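Carbohydrate kinase, FGGY (Novosphingobium aromaticivorans, PDB 3H6E) probably transfers a phosphate group to a carbohydrate, acting as a sugar kinase of the FGGY family, with its particular substrate unknown. Local coordinates at residues V328-V331 with L332-R336; D362-E365 with R366-A369; L457-Y460 with R461-Q465. All blocks are in the same frame, centred on the assembly; numbering follows the deposited sequence.

Interaction 1. Residues V328-V331 with L332-R336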
ATOM      1  N   VAL A 328      -7.625  29.073   9.707  1.00 45.76           N
ATOM      2  CA  VAL A 328      -6.184  28.996   9.474  1.00 47.23           C
ATOM      3  C   VAL A 328      -5.478  30.342   9.677  1.00 47.07           C
ATOM      4  O   VAL A 328      -4.439  30.405  10.334  1.00 46.95           O
ATOM      5  CB  VAL A 328      -5.853  28.448   8.063  1.00 45.17           C
ATOM      6  CG1 VAL A 328      -4.344  28.387   7.856  1.00 44.71           C
ATOM      7  CG2 VAL A 328      -6.485  27.076   7.859  1.00 41.87           C
ATOM      8  N   PRO A 329      -6.039  31.425   9.110  1.00 46.33           N
ATOM      9  CA  PRO A 329      -5.419  32.749   9.232  1.00 48.34           C
ATOM     10  C   PRO A 329      -4.936  33.071  10.647  1.00 51.28           C
ATOM     11  O   PRO A 329      -3.773  33.438  10.817  1.00 52.15           O
ATOM     12  CB  PRO A 329      -6.547  33.693   8.822  1.00 47.86           C
ATOM     13  CG  PRO A 329      -7.324  32.905   7.823  1.00 46.53           C
ATOM     14  CD  PRO A 329      -7.254  31.465   8.273  1.00 45.81           C
ATOM     15  N   GLU A 330      -5.811  32.931  11.641  1.00 51.22           N
ATOM     16  CA  GLU A 330      -5.455  33.249  13.026  1.00 53.05           C
ATOM     17  C   GLU A 330      -4.478  32.256  13.665  1.00 52.08           C
ATOM     18  O   GLU A 330      -3.634  32.646  14.473  1.00 52.81           O
ATOM     19  CB  GLU A 330      -6.711  33.418  13.887  1.00 54.60           C
ATOM     20  CG  GLU A 330      -6.977  34.862  14.312  1.00 56.69           C
ATOM     21  CD  GLU A 330      -6.042  35.861  13.641  1.00 61.82           C
ATOM     22  OE1 GLU A 330      -6.450  36.484  12.634  1.00 61.86           O
ATOM     23  OE2 GLU A 330      -4.896  36.018  14.120  1.00 62.05           O
ATOM     24  N   VAL A 331      -4.595  30.980  13.307  1.00 49.95           N
ATOM     25  CA  VAL A 331      -3.637  29.972  13.752  1.00 48.54           C
ATOM     26  C   VAL A 331      -2.245  30.387  13.309  1.00 47.70           C
ATOM     27  O   VAL A 331      -1.297  30.433  14.094  1.00 46.99           O
ATOM     28  CB  VAL A 331      -3.945  28.598  13.133  1.00 48.56           C
ATOM     29  CG1 VAL A 331      -2.727  27.682  13.232  1.00 44.85           C
ATOM     30  CG2 VAL A 331      -5.152  27.966  13.805  1.00 47.36           C
ATOM     31  N   LEU A 332      -2.157  30.690  12.023  1.00 48.96           N
ATOM     32  CA  LEU A 332      -0.933  31.108  11.367  1.00 50.22           C
ATOM     33  C   LEU A 332      -0.245  32.242  12.124  1.00 52.20           C
ATOM     34  O   LEU A 332       0.885  32.090  12.598  1.00 52.82           O
ATOM     35  CB  LEU A 332      -1.290  31.571   9.952  1.00 52.30           C
ATOM     36  CG  LEU A 332      -0.413  31.226   8.750  1.00 50.09           C
ATOM     37  CD1 LEU A 332       0.587  30.155   9.094  1.00 49.15           C
ATOM     38  CD2 LEU A 332      -1.302  30.788   7.591  1.00 47.52           C
ATOM     39  N   ARG A 333      -0.940  33.369  12.250  1.00 51.45           N
ATOM     40  CA  ARG A 333      -0.322  34.600  12.739  1.00 55.48           C
ATOM     41  C   ARG A 333      -0.087  34.662  14.249  1.00 56.24           C
ATOM     42  O   ARG A 333       0.600  35.563  14.734  1.00 54.79           O
ATOM     43  CB  ARG A 333      -1.103  35.830  12.260  1.00 57.68           C
ATOM     44  CG  ARG A 333      -1.043  36.038  10.748  1.00 60.46           C
ATOM     45  CD  ARG A 333      -1.066  37.518  10.378  1.00 64.76           C
ATOM     46  NE  ARG A 333      -0.759  37.745   8.966  1.00 67.60           N
ATOM     47  CZ  ARG A 333      -1.613  38.260   8.084  1.00 64.62           C
ATOM     48  NH1 ARG A 333      -2.833  38.613   8.467  1.00 62.73           N
ATOM     49  NH2 ARG A 333      -1.246  38.432   6.821  1.00 59.96           N
ATOM     50  N   HIS A 334      -0.649  33.712  14.991  1.00 53.40           N
ATOM     51  CA  HIS A 334      -0.376  33.634  16.422  1.00 53.34           C
ATOM     52  C   HIS A 334       0.672  32.573  16.730  1.00 51.94           C
ATOM     53  O   HIS A 334       1.019  32.352  17.890  1.00 50.93           O
ATOM     54  CB  HIS A 334      -1.651  33.367  17.224  1.00 53.51           C
ATOM     55  CG  HIS A 334      -2.476  34.592  17.472  1.00 54.54           C
ATOM     56  ND1 HIS A 334      -3.748  34.746  16.965  1.00 56.39           N
ATOM     57  CD2 HIS A 334      -2.207  35.722  18.166  1.00 56.96           C
ATOM     58  CE1 HIS A 334      -4.231  35.917  17.340  1.00 57.95           C
ATOM     59  NE2 HIS A 334      -3.316  36.530  18.069  1.00 58.22           N
ATOM     60  N   GLY A 335       1.172  31.918  15.688  1.00 51.22           N
ATOM     61  CA  GLY A 335       2.184  30.892  15.855  1.00 49.90           C
ATOM     62  C   GLY A 335       1.678  29.692  16.631  1.00 49.50           C
ATOM     63  O   GLY A 335       2.449  29.001  17.297  1.00 46.30           O
ATOM     64  N   ARG A 336       0.374  29.445  16.545  1.00 50.95           N
ATOM     65  CA  ARG A 336      -0.230  28.289  17.200  1.00 49.18           C
ATOM     66  C   ARG A 336       0.132  27.024  16.436  1.00 46.65           C
ATOM     67  O   ARG A 336      -0.309  26.837  15.301  1.00 47.02           O
ATOM     68  CB  ARG A 336      -1.753  28.429  17.251  1.00 46.44           C
ATOM     69  CG  ARG A 336      -2.265  29.714  17.877  1.00 48.16           C
ATOM     70  CD  ARG A 336      -3.738  29.567  18.245  1.00 48.74           C
ATOM     71  NE  ARG A 336      -4.419  30.854  18.349  1.00 52.75           N
ATOM     72  CZ  ARG A 336      -4.331  31.659  19.401  1.00 53.32           C
ATOM     73  NH1 ARG A 336      -3.581  31.309  20.437  1.00 49.11           N
ATOM     74  NH2 ARG A 336      -4.986  32.813  19.413  1.00 49.42           N
TER
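Glu330 and His334 meet one turn apart on the exposed side of a short helix. The carbonyl oxygen Glu330 O takes two bonds from His334. One comes from the backbone His334 N at 3.2 Å, the other from the ring nitrogen His334 ND1 at 3.3 Å. The two donors reach the oxygen from opposite faces of the carbonyl plane, and neither bond is straight. With CG of His334 beside its own backbone N (chi1 -81°), the imidazole folds back over the turn and ND1 faces the carbonyl. The Glu330 carboxylate passes His334 at a slant, its plane 72° from the ring. Its OE2 lies out of the ring plane, 3.3 Å from His334 CE1. On the buried side, Val328 CG1 meets Leu332 CD2 at 3.9 Å. These two side chains cross obliquely, and their backbones are tied by a nearly straight helical bond from Leu332 N to Val328 O (2.9 Å).

The chain reversal at the helix end places His334 and Arg336. Arg336 N bonds to Val331 O at 3.1 Å, five residues back and in the carbonyl plane. Gly335 N bonds to Leu332 O. Gly335 has positive phi (65°), a conformation that favours glycine. Arg336 then turns back, and its NH2 lies 3.3 Å above the plane of the His334 ring, offset toward the rim.

Further out, Val331 packs on Glu365 and Leu372 of helix 363-384. Leu332 lies against Leu457 and Tyr460 of helix 457-468. His334 O accepts a bond from Asn358 ND2. The bonds from Arg336 N and Gly335 N make a Schellman motif. It ends helix 328-333 and turns the chain into strand 337-339, within the FGGY C-terminal family region.

Interaction 2. Residues D362-E365 with R366-A369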
ATOM      1  N   ASP A 362     -10.171  26.567  21.074  1.00 44.77           N
ATOM      2  CA  ASP A 362     -11.355  26.131  20.349  1.00 47.78           C
ATOM      3  C   ASP A 362     -11.000  25.006  19.378  1.00 45.91           C
ATOM      4  O   ASP A 362      -9.850  24.875  18.958  1.00 43.23           O
ATOM      5  CB  ASP A 362     -12.001  27.301  19.605  1.00 46.33           C
ATOM      6  CG  ASP A 362     -11.105  27.865  18.522  1.00 49.03           C
ATOM      7  OD1 ASP A 362     -11.563  27.941  17.360  1.00 48.55           O
ATOM      8  OD2 ASP A 362      -9.944  28.220  18.836  1.00 46.46           O
ATOM      9  N   TRP A 363     -11.997  24.202  19.021  1.00 44.98           N
ATOM     10  CA  TRP A 363     -11.771  23.023  18.194  1.00 43.91           C
ATOM     11  C   TRP A 363     -11.361  23.341  16.758  1.00 42.79           C
ATOM     12  O   TRP A 363     -10.424  22.745  16.237  1.00 41.86           O
ATOM     13  CB  TRP A 363     -12.993  22.097  18.219  1.00 42.52           C
ATOM     14  CG  TRP A 363     -13.037  21.248  19.449  1.00 42.29           C
ATOM     15  CD1 TRP A 363     -13.917  21.347  20.489  1.00 40.29           C
ATOM     16  CD2 TRP A 363     -12.144  20.179  19.779  1.00 40.40           C
ATOM     17  NE1 TRP A 363     -13.633  20.397  21.441  1.00 41.22           N
ATOM     18  CE2 TRP A 363     -12.549  19.667  21.028  1.00 41.63           C
ATOM     19  CE3 TRP A 363     -11.046  19.601  19.135  1.00 38.44           C
ATOM     20  CZ2 TRP A 363     -11.888  18.608  21.650  1.00 39.34           C
ATOM     21  CZ3 TRP A 363     -10.395  18.549  19.750  1.00 38.18           C
ATOM     22  CH2 TRP A 363     -10.817  18.064  20.997  1.00 39.43           C
ATOM     23  N   PHE A 364     -12.055  24.277  16.123  1.00 43.03           N
ATOM     24  CA  PHE A 364     -11.766  24.605  14.731  1.00 42.81           C
ATOM     25  C   PHE A 364     -10.318  25.034  14.522  1.00 43.48           C
ATOM     26  O   PHE A 364      -9.682  24.632  13.549  1.00 43.48           O
ATOM     27  CB  PHE A 364     -12.725  25.677  14.211  1.00 42.97           C
ATOM     28  CG  PHE A 364     -14.069  25.139  13.823  1.00 41.34           C
ATOM     29  CD1 PHE A 364     -15.116  25.136  14.727  1.00 44.69           C
ATOM     30  CD2 PHE A 364     -14.282  24.626  12.557  1.00 41.45           C
ATOM     31  CE1 PHE A 364     -16.354  24.637  14.370  1.00 48.86           C
ATOM     32  CE2 PHE A 364     -15.514  24.121  12.194  1.00 42.51           C
ATOM     33  CZ  PHE A 364     -16.552  24.128  13.101  1.00 46.25           C
ATOM     34  N   GLU A 365      -9.798  25.845  15.436  1.00 43.55           N
ATOM     35  CA  GLU A 365      -8.423  26.316  15.328  1.00 43.44           C
ATOM     36  C   GLU A 365      -7.440  25.219  15.708  1.00 43.08           C
ATOM     37  O   GLU A 365      -6.311  25.190  15.220  1.00 43.69           O
ATOM     38  CB  GLU A 365      -8.199  27.554  16.198  1.00 45.08           C
ATOM     39  CG  GLU A 365      -8.900  28.800  15.689  1.00 47.11           C
ATOM     40  CD  GLU A 365      -8.432  30.060  16.391  1.00 51.35           C
ATOM     41  OE1 GLU A 365      -7.565  29.958  17.284  1.00 51.24           O
ATOM     42  OE2 GLU A 365      -8.934  31.153  16.046  1.00 53.53           O
ATOM     43  N   ARG A 366      -7.873  24.319  16.583  1.00 42.64           N
ATOM     44  CA  ARG A 366      -7.045  23.186  16.964  1.00 41.30           C
ATOM     45  C   ARG A 366      -7.100  22.141  15.851  1.00 38.29           C
ATOM     46  O   ARG A 366      -6.098  21.508  15.529  1.00 36.93           O
ATOM     47  CB  ARG A 366      -7.509  22.599  18.301  1.00 40.76           C
ATOM     48  CG  ARG A 366      -6.365  22.313  19.266  1.00 43.64           C
ATOM     49  CD  ARG A 366      -6.837  21.701  20.583  1.00 43.81           C
ATOM     50  NE  ARG A 366      -7.855  22.512  21.243  1.00 46.11           N
ATOM     51  CZ  ARG A 366      -8.036  22.554  22.560  1.00 48.03           C
ATOM     52  NH1 ARG A 366      -7.256  21.842  23.365  1.00 48.83           N
ATOM     53  NH2 ARG A 366      -8.992  23.319  23.074  1.00 47.37           N
ATOM     54  N   ARG A 367      -8.277  21.990  15.254  1.00 38.70           N
ATOM     55  CA  ARG A 367      -8.482  21.051  14.158  1.00 38.11           C
ATOM     56  C   ARG A 367      -7.790  21.526  12.882  1.00 39.37           C
ATOM     57  O   ARG A 367      -7.315  20.722  12.079  1.00 37.53           O
ATOM     58  CB  ARG A 367      -9.977  20.854  13.892  1.00 39.41           C
ATOM     59  CG  ARG A 367     -10.728  20.117  14.987  1.00 36.95           C
ATOM     60  CD  ARG A 367     -11.921  19.386  14.406  1.00 35.85           C
ATOM     61  NE  ARG A 367     -12.944  20.296  13.904  1.00 36.04           N
ATOM     62  CZ  ARG A 367     -13.818  19.983  12.952  1.00 37.86           C
ATOM     63  NH1 ARG A 367     -13.783  18.787  12.382  1.00 35.83           N
ATOM     64  NH2 ARG A 367     -14.722  20.872  12.559  1.00 37.94           N
ATOM     65  N   ALA A 368      -7.746  22.839  12.692  1.00 40.88           N
ATOM     66  CA  ALA A 368      -7.091  23.409  11.525  1.00 39.07           C
ATOM     67  C   ALA A 368      -5.580  23.268  11.664  1.00 37.14           C
ATOM     68  O   ALA A 368      -4.884  22.930  10.705  1.00 33.88           O
ATOM     69  CB  ALA A 368      -7.484  24.865  11.354  1.00 40.68           C
ATOM     70  N   ALA A 369      -5.081  23.518  12.871  1.00 37.52           N
ATOM     71  CA  ALA A 369      -3.650  23.439  13.143  1.00 35.82           C
ATOM     72  C   ALA A 369      -3.138  22.007  13.027  1.00 34.44           C
ATOM     73  O   ALA A 369      -1.979  21.780  12.686  1.00 33.67           O
ATOM     74  CB  ALA A 369      -3.341  24.003  14.521  1.00 36.45           C
TER
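Arg367 and Phe364 make the main side-chain contact at the start of helix 363-384, a cation-pi pair. Arg367 CZ lies over the Phe364 ring face, 4.9 Å from the centroid and 25° off the normal. The two side chains run side by side in the same direction. The guanidinium is turned 69° from the ring plane, so it meets the ring with an edge, and Arg367 NH2 comes to 3.4 Å from Phe364 CE2. A bend at chi3 (-67°) brings the group there. Arg366 lies over the six-membered ring of Trp363, but this cation-pi pair is long and at most weak.

The apolar contact is slight. Arg367 CG approaches the edge of the Trp363 ring, 4.2 Å from CE3. Phe364 and Arg367 both rest on Leu324, joining this helix start to helix 321-326.

The hydrogen bonds are mostly helical. Arg366 N bonds to Asp362 O, and Ala368 N to Phe364 O at 2.8 Å. Asp362 is the N-cap, and its OD1 accepts a weak bond from Glu365 N at 3.3 Å.

The charge of Arg367 is met outside this segment. NH2 forms a salt bridge with Asp320, and NH1 bonds to Arg313 O. A leucine in place of Arg367 would probably leave Asp320 without its cationic mate and the Phe364 face without its charge. The buried guanidinium is thus shared between a carboxylate, a carbonyl and an aromatic face, which together should favour its positive charge.

Interaction 3. Residues L457-Y460 with R461-Q465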
ATOM      1  N   LEU A 457       2.819  30.958   5.112  1.00 51.74           N
ATOM      2  CA  LEU A 457       3.221  29.636   5.586  1.00 49.82           C
ATOM      3  C   LEU A 457       4.731  29.458   5.779  1.00 48.93           C
ATOM      4  O   LEU A 457       5.160  28.574   6.519  1.00 49.34           O
ATOM      5  CB  LEU A 457       2.669  28.557   4.651  1.00 48.24           C
ATOM      6  CG  LEU A 457       2.158  27.271   5.303  1.00 46.32           C
ATOM      7  CD1 LEU A 457       1.226  27.597   6.456  1.00 44.55           C
ATOM      8  CD2 LEU A 457       1.455  26.402   4.269  1.00 40.88           C
ATOM      9  N   ASP A 458       5.532  30.288   5.120  1.00 49.87           N
ATOM     10  CA  ASP A 458       6.982  30.237   5.301  1.00 50.76           C
ATOM     11  C   ASP A 458       7.367  30.604   6.727  1.00 50.09           C
ATOM     12  O   ASP A 458       8.004  29.818   7.426  1.00 50.82           O
ATOM     13  CB  ASP A 458       7.694  31.182   4.333  1.00 51.04           C
ATOM     14  CG  ASP A 458       7.940  30.555   2.978  1.00 47.87           C
ATOM     15  OD1 ASP A 458       7.840  31.281   1.966  1.00 52.04           O
ATOM     16  OD2 ASP A 458       8.237  29.345   2.922  1.00 45.90           O
ATOM     17  N   THR A 459       6.991  31.808   7.142  1.00 50.39           N
ATOM     18  CA  THR A 459       7.249  32.269   8.500  1.00 51.66           C
ATOM     19  C   THR A 459       6.823  31.183   9.474  1.00 50.57           C
ATOM     20  O   THR A 459       7.557  30.830  10.396  1.00 51.57           O
ATOM     21  CB  THR A 459       6.462  33.558   8.809  1.00 53.28           C
ATOM     22  OG1 THR A 459       6.617  34.485   7.727  1.00 55.94           O
ATOM     23  CG2 THR A 459       6.952  34.196  10.102  1.00 51.80           C
ATOM     24  N   TYR A 460       5.629  30.647   9.243  1.00 50.70           N
ATOM     25  CA  TYR A 460       5.076  29.573  10.059  1.00 48.53           C
ATOM     26  C   TYR A 460       5.986  28.351  10.069  1.00 46.69           C
ATOM     27  O   TYR A 460       6.446  27.921  11.127  1.00 46.68           O
ATOM     28  CB  TYR A 460       3.697  29.190   9.530  1.00 46.97           C
ATOM     29  CG  TYR A 460       2.883  28.302  10.442  1.00 46.67           C
ATOM     30  CD1 TYR A 460       2.129  28.841  11.480  1.00 46.67           C
ATOM     31  CD2 TYR A 460       2.846  26.928  10.250  1.00 44.77           C
ATOM     32  CE1 TYR A 460       1.370  28.032  12.304  1.00 46.42           C
ATOM     33  CE2 TYR A 460       2.092  26.110  11.071  1.00 43.93           C
ATOM     34  CZ  TYR A 460       1.356  26.666  12.095  1.00 43.97           C
ATOM     35  OH  TYR A 460       0.602  25.852  12.909  1.00 37.75           O
ATOM     36  N   ARG A 461       6.251  27.791   8.890  1.00 48.31           N
ATOM     37  CA  ARG A 461       7.105  26.612   8.804  1.00 48.87           C
ATOM     38  C   ARG A 461       8.500  26.902   9.324  1.00 48.06           C
ATOM     39  O   ARG A 461       9.124  26.047   9.951  1.00 46.60           O
ATOM     40  CB  ARG A 461       7.202  26.072   7.377  1.00 47.41           C
ATOM     41  CG  ARG A 461       8.139  24.870   7.285  1.00 48.32           C
ATOM     42  CD  ARG A 461       8.122  24.202   5.919  1.00 44.81           C
ATOM     43  NE  ARG A 461       9.193  24.679   5.052  1.00 49.12           N
ATOM     44  CZ  ARG A 461       9.673  23.992   4.020  1.00 44.74           C
ATOM     45  NH1 ARG A 461       9.179  22.794   3.735  1.00 38.69           N
ATOM     46  NH2 ARG A 461      10.651  24.497   3.279  1.00 41.91           N
ATOM     47  N   ASN A 462       8.990  28.107   9.051  1.00 50.03           N
ATOM     48  CA  ASN A 462      10.293  28.527   9.548  1.00 50.43           C
ATOM     49  C   ASN A 462      10.352  28.442  11.070  1.00 48.75           C
ATOM     50  O   ASN A 462      11.285  27.862  11.630  1.00 47.39           O
ATOM     51  CB  ASN A 462      10.632  29.937   9.063  1.00 49.82           C
ATOM     52  CG  ASN A 462      11.055  29.963   7.607  1.00 50.38           C
ATOM     53  OD1 ASN A 462      11.786  29.086   7.150  1.00 48.97           O
ATOM     54  ND2 ASN A 462      10.601  30.972   6.873  1.00 50.52           N
ATOM     55  N   ARG A 463       9.347  29.011  11.731  1.00 48.93           N
ATOM     56  CA  ARG A 463       9.235  28.889  13.181  1.00 49.86           C
ATOM     57  C   ARG A 463       9.145  27.422  13.595  1.00 48.38           C
ATOM     58  O   ARG A 463       9.925  26.955  14.425  1.00 47.12           O
ATOM     59  CB  ARG A 463       8.031  29.677  13.713  1.00 50.50           C
ATOM     60  CG  ARG A 463       8.388  31.064  14.234  1.00 55.39           C
ATOM     61  CD  ARG A 463       8.243  32.142  13.169  1.00 54.95           C
ATOM     62  NE  ARG A 463       7.211  33.123  13.510  1.00 56.46           N
ATOM     63  CZ  ARG A 463       5.922  33.011  13.197  1.00 57.60           C
ATOM     64  NH1 ARG A 463       5.477  31.952  12.530  1.00 54.04           N
ATOM     65  NH2 ARG A 463       5.072  33.965  13.554  1.00 60.47           N
ATOM     66  N   TRP A 464       8.197  26.702  13.002  1.00 47.89           N
ATOM     67  CA  TRP A 464       8.016  25.277  13.276  1.00 47.51           C
ATOM     68  C   TRP A 464       9.334  24.514  13.177  1.00 45.28           C
ATOM     69  O   TRP A 464       9.762  23.869  14.134  1.00 44.04           O
ATOM     70  CB  TRP A 464       6.980  24.678  12.318  1.00 45.90           C
ATOM     71  CG  TRP A 464       6.635  23.241  12.594  1.00 42.58           C
ATOM     72  CD1 TRP A 464       5.843  22.765  13.602  1.00 41.20           C
ATOM     73  CD2 TRP A 464       7.054  22.094  11.842  1.00 40.48           C
ATOM     74  NE1 TRP A 464       5.755  21.396  13.530  1.00 37.15           N
ATOM     75  CE2 TRP A 464       6.488  20.959  12.458  1.00 37.45           C
ATOM     76  CE3 TRP A 464       7.861  21.918  10.712  1.00 40.30           C
ATOM     77  CZ2 TRP A 464       6.699  19.667  11.982  1.00 35.53           C
ATOM     78  CZ3 TRP A 464       8.073  20.630  10.243  1.00 36.93           C
ATOM     79  CH2 TRP A 464       7.494  19.523  10.877  1.00 35.23           C
ATOM     80  N   GLN A 465       9.974  24.596  12.015  1.00 46.53           N
ATOM     81  CA  GLN A 465      11.240  23.907  11.785  1.00 47.67           C
ATOM     82  C   GLN A 465      12.280  24.269  12.841  1.00 47.95           C
ATOM     83  O   GLN A 465      12.882  23.387  13.458  1.00 45.00           O
ATOM     84  CB  GLN A 465      11.770  24.209  10.381  1.00 46.89           C
ATOM     85  CG  GLN A 465      11.080  23.413   9.285  1.00 47.54           C
ATOM     86  CD  GLN A 465      11.629  23.725   7.907  1.00 52.12           C
ATOM     87  OE1 GLN A 465      11.120  23.233   6.897  1.00 49.65           O
ATOM     88  NE2 GLN A 465      12.671  24.549   7.858  1.00 52.46           N
TER
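Arg463 lies alongside Thr459 on the outer side of helix 457-468, both side chains pointing the same way. The methyl CG2 of Thr459 sits over the centre of one guanidinium face, 3.5 Å from Arg463 CZ. Bends at chi2 (93°) and chi3 (116°) curl the arginine back along the helix. Its NH1 then makes a weak bond to Thr459 O at 3.2 Å, the same oxygen that accepts Arg463 N at 2.9 Å. Thr459 OG1 bonds to Asp456. Asn462 is on this exposed side too. Its ND2 lies 2.9 Å from Asp458 O, but the angle is too poor for a hydrogen bond.

The buried side is held differently. Trp464 N bonds to Tyr460 O at 2.8 Å in a nearly straight line. Tyr460 and Trp464 are one turn apart, and each has CG anti to its backbone N. The Tyr460 ring reaches toward helix 328-333 and strand 337-339, while Trp464 NE1 bonds to Ile338 O.

Arg461 flanks the two sides. Its N bonds to Leu457 O at 2.7 Å, and its side chain forms a salt bridge with Asp379.

This is i to i+4 packing in the last modelled helix, whose buried side lies on helix 363-384 and strand 337-339. The chemistry is divided. Two aromatic residues pack inward on the buried side. On the exposed side a methyl against a guanidinium face and one weak bond probably restrain Arg463 only lightly.

The three contacts form one cluster on the outer part of the C-terminal half, each centred 30 Å or more from the centre of the chain. Interaction 1 is the middle member. Its centre lies 10 Å from that of interaction 2 and 11 Å from that of interaction 3. Toward interaction 2, Val331 CG1 packs on Ala369 CB at 3.9 Å, and Arg336 NE forms a long, weak ion pair with Glu365 OE1 at 3.4 Å. Toward interaction 3, Arg336 O and Tyr460 OH are 2.7 Å apart, a probable hydrogen bond. Interactions 2 and 3 do not touch; their nearest atoms are about 5 Å apart.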